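Local structure of CAMK/CAMK2 protein kinase (Salpingoeca rosetta, 5IG1) at residues L13-L18 with V37-G42. The protein probably phosphorylates serine and threonine residues of proteins with ATP, as a calmodulin-binding kinase of the CaMKII family, of which this chain holds the kinase domain. Sequence-based numbering, arbitrary orientation.
Sequences LYDVDL and VNKRTG
The Tyr14 ring overlaps Asn38 obliquely, through CD2 and CE2. Its CD2 lies 3.5 Å from Asn38 CA, and its CE2 lies 3.7 Å from Asn38 CB. Ring and amide planes are 60° apart, and Tyr14 OH and Asn38 ND2 merely approach each other. Phe10, whose ring is nearly parallel to that of Tyr14, and Arg82 and Phe85 of strand 81-86 also touch the tyrosine, which is buried.

The backbones pair as a short antiparallel ladder of two pairs. Tyr14 and Asn38 form a non-hydrogen-bonded pair, and Asp15 and Val37 form the hydrogen-bonded pair beside it. Asp15 N donates to Val37 O at 2.8 Å, and Val37 N returns a bond to Asp15 O. A third bond runs from Lys39 N to Leu13 O. Strand 14-15 thereby joins the end of strand 32-38, part of the antiparallel sheet of the kinase N-lobe.

Past the ladder the chain turns. Asn38 CG is anti to the backbone N (chi1 -172°), and from there OD1 accepts from Arg40 N at 2.7 Å, in the carbonyl plane, and from Thr41 N at 2.9 Å, well above that plane. The first bond makes an Asx turn. Gly42 N also bonds to Asn38 O. An alanine here would probably leave Arg40 N and Thr41 N without their shared acceptor, and the tyrosine ring without its amide neighbour.

Asp15 and Val37 share the sheet face opposite Tyr14 and Asn38. Lys39, just past the strand, bends at chi4 (-69°). Its NZ forms a weak salt bridge, 3.2 Å long, with Asp15 OD1. Both residues are exposed, so water probably screens their charges. This suggests that the backbone bonds and the tyrosine packing contribute more than the ion pair to holding the N-terminal segment on the sheet.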
ATOM      1  N   LEU A  13      28.306  -7.183   0.593  1.00 69.44           N
ATOM      2  CA  LEU A  13      27.843  -6.724  -0.709  1.00 63.98           C
ATOM      3  C   LEU A  13      27.383  -5.275  -0.704  1.00 59.15           C
ATOM      4  O   LEU A  13      27.472  -4.604  -1.737  1.00 57.58           O
ATOM      5  CB  LEU A  13      26.695  -7.608  -1.209  1.00 54.61           C
ATOM      6  CG  LEU A  13      26.991  -9.106  -1.261  1.00 61.54           C
ATOM      7  CD1 LEU A  13      25.885  -9.840  -2.001  1.00 66.46           C
ATOM      8  CD2 LEU A  13      28.341  -9.354  -1.907  1.00 64.65           C
ATOM      9  N   TYR A  14      26.887  -4.779   0.425  1.00 55.23           N
ATOM     10  CA  TYR A  14      26.381  -3.421   0.511  1.00 53.91           C
ATOM     11  C   TYR A  14      27.140  -2.651   1.580  1.00 56.45           C
ATOM     12  O   TYR A  14      27.685  -3.235   2.520  1.00 60.98           O
ATOM     13  CB  TYR A  14      24.888  -3.404   0.808  1.00 36.76           C
ATOM     14  CG  TYR A  14      24.063  -3.991  -0.310  1.00 46.31           C
ATOM     15  CD1 TYR A  14      23.817  -5.358  -0.380  1.00 46.94           C
ATOM     16  CD2 TYR A  14      23.544  -3.180  -1.310  1.00 49.88           C
ATOM     17  CE1 TYR A  14      23.064  -5.898  -1.411  1.00 47.19           C
ATOM     18  CE2 TYR A  14      22.796  -3.710  -2.343  1.00 59.93           C
ATOM     19  CZ  TYR A  14      22.555  -5.064  -2.387  1.00 55.36           C
ATOM     20  OH  TYR A  14      21.812  -5.579  -3.421  1.00 61.31           O
ATOM     21  N   ASP A  15      27.191  -1.333   1.407  1.00 49.96           N
ATOM     22  CA  ASP A  15      27.885  -0.443   2.324  1.00 68.64           C
ATOM     23  C   ASP A  15      26.869   0.507   2.936  1.00 62.44           C
ATOM     24  O   ASP A  15      26.053   1.094   2.212  1.00 49.80           O
ATOM     25  CB  ASP A  15      28.997   0.339   1.609  1.00 90.27           C
ATOM     26  CG  ASP A  15      29.860   1.146   2.568  1.00115.65           C
ATOM     27  OD1 ASP A  15      30.694   0.541   3.272  1.00131.54           O
ATOM     28  OD2 ASP A  15      29.716   2.386   2.610  1.00122.72           O
ATOM     29  N   VAL A  16      26.907   0.631   4.261  1.00 59.76           N
ATOM     30  CA  VAL A  16      26.057   1.565   4.989  1.00 57.21           C
ATOM     31  C   VAL A  16      26.582   1.658   6.412  1.00 71.63           C
ATOM     32  O   VAL A  16      27.034   0.663   6.987  1.00 95.40           O
ATOM     33  CB  VAL A  16      24.570   1.131   4.949  1.00 58.01           C
ATOM     34  CG1 VAL A  16      24.391  -0.247   5.551  1.00 53.69           C
ATOM     35  CG2 VAL A  16      23.683   2.149   5.643  1.00 68.50           C
ATOM     36  N   ASP A  17      26.543   2.863   6.969  1.00 71.09           N
ATOM     37  CA  ASP A  17      26.838   3.082   8.382  1.00 76.83           C
ATOM     38  C   ASP A  17      25.494   3.153   9.096  1.00 75.16           C
ATOM     39  O   ASP A  17      24.813   4.181   9.059  1.00 75.59           O
ATOM     40  CB  ASP A  17      27.660   4.347   8.591  1.00 79.33           C
ATOM     41  CG  ASP A  17      28.248   4.433   9.987  1.00 96.25           C
ATOM     42  OD1 ASP A  17      27.672   3.841  10.926  1.00 90.78           O
ATOM     43  OD2 ASP A  17      29.290   5.103  10.146  1.00111.61           O
ATOM     44  N   LEU A  18      25.104   2.047   9.733  1.00 63.42           N
ATOM     45  CA  LEU A  18      23.826   2.002  10.437  1.00 67.34           C
ATOM     46  C   LEU A  18      23.765   2.971  11.612  1.00 70.73           C
ATOM     47  O   LEU A  18      22.666   3.254  12.104  1.00 74.37           O
ATOM     48  CB  LEU A  18      23.551   0.578  10.916  1.00 54.75           C
ATOM     49  CG  LEU A  18      23.543  -0.450   9.786  1.00 52.03           C
ATOM     50  CD1 LEU A  18      23.262  -1.845  10.321  1.00 66.23           C
ATOM     51  CD2 LEU A  18      22.516  -0.059   8.748  1.00 40.14           C
ATOM     52  N   VAL A  37      24.484   1.377  -0.250  1.00 48.46           N
ATOM     53  CA  VAL A  37      25.028   1.400  -1.600  1.00 47.63           C
ATOM     54  C   VAL A  37      25.645   0.044  -1.904  1.00 51.01           C
ATOM     55  O   VAL A  37      26.435  -0.477  -1.107  1.00 55.21           O
ATOM     56  CB  VAL A  37      26.075   2.516  -1.777  1.00 42.59           C
ATOM     57  CG1 VAL A  37      26.736   2.398  -3.131  1.00 40.43           C
ATOM     58  CG2 VAL A  37      25.426   3.875  -1.616  1.00 52.53           C
ATOM     59  N   ASN A  38      25.279  -0.524  -3.049  1.00 40.87           N
ATOM     60  CA  ASN A  38      25.869  -1.775  -3.505  1.00 43.15           C
ATOM     61  C   ASN A  38      27.369  -1.595  -3.708  1.00 56.19           C
ATOM     62  O   ASN A  38      27.798  -0.779  -4.528  1.00 59.52           O
ATOM     63  CB  ASN A  38      25.192  -2.215  -4.803  1.00 47.73           C
ATOM     64  CG  ASN A  38      25.611  -3.606  -5.250  1.00 55.68           C
ATOM     65  OD1 ASN A  38      26.796  -3.932  -5.308  1.00 67.41           O
ATOM     66  ND2 ASN A  38      24.630  -4.433  -5.574  1.00 60.56           N
ATOM     67  N   LYS A  39      28.164  -2.360  -2.954  1.00 63.46           N
ATOM     68  CA  LYS A  39      29.614  -2.247  -3.063  1.00 50.53           C
ATOM     69  C   LYS A  39      30.084  -2.475  -4.495  1.00 56.65           C
ATOM     70  O   LYS A  39      31.005  -1.797  -4.969  1.00 56.54           O
ATOM     71  CB  LYS A  39      30.299  -3.242  -2.125  1.00 49.33           C
ATOM     72  CG  LYS A  39      30.344  -2.850  -0.656  1.00 63.78           C
ATOM     73  CD  LYS A  39      31.366  -3.728   0.080  1.00 91.47           C
ATOM     74  CE  LYS A  39      31.363  -3.520   1.591  1.00 97.77           C
ATOM     75  NZ  LYS A  39      31.891  -2.196   2.015  1.00113.41           N
ATOM     76  N   ARG A  40      29.461  -3.418  -5.204  1.00 56.30           N
ATOM     77  CA  ARG A  40      29.981  -3.786  -6.518  1.00 55.02           C
ATOM     78  C   ARG A  40      29.418  -2.896  -7.621  1.00 50.13           C
ATOM     79  O   ARG A  40      30.164  -2.424  -8.483  1.00 63.65           O
ATOM     80  CB  ARG A  40      29.685  -5.257  -6.816  1.00 54.08           C
ATOM     81  CG  ARG A  40      30.077  -5.672  -8.212  1.00 56.91           C
ATOM     82  CD  ARG A  40      29.617  -7.077  -8.554  1.00 70.26           C
ATOM     83  NE  ARG A  40      29.207  -7.167  -9.954  1.00 90.27           N
ATOM     84  CZ  ARG A  40      27.943  -7.248 -10.354  1.00 90.48           C
ATOM     85  NH1 ARG A  40      26.963  -7.268  -9.454  1.00 60.79           N
ATOM     86  NH2 ARG A  40      27.658  -7.318 -11.650  1.00 95.86           N
ATOM     87  N   THR A  41      28.108  -2.657  -7.620  1.00 52.14           N
ATOM     88  CA  THR A  41      27.471  -1.947  -8.721  1.00 51.28           C
ATOM     89  C   THR A  41      27.267  -0.456  -8.463  1.00 55.92           C
ATOM     90  O   THR A  41      27.011   0.291  -9.415  1.00 64.53           O
ATOM     91  CB  THR A  41      26.120  -2.594  -9.048  1.00 61.76           C
ATOM     92  OG1 THR A  41      25.151  -2.247  -8.045  1.00 56.47           O
ATOM     93  CG2 THR A  41      26.267  -4.094  -9.103  1.00 65.60           C
ATOM     94  N   GLY A  42      27.371  -0.002  -7.218  1.00 54.34           N
ATOM     95  CA  GLY A  42      27.103   1.391  -6.930  1.00 50.88           C
ATOM     96  C   GLY A  42      25.639   1.754  -6.912  1.00 53.35           C
ATOM     97  O   GLY A  42      25.306   2.940  -6.813  1.00 53.15           O
TER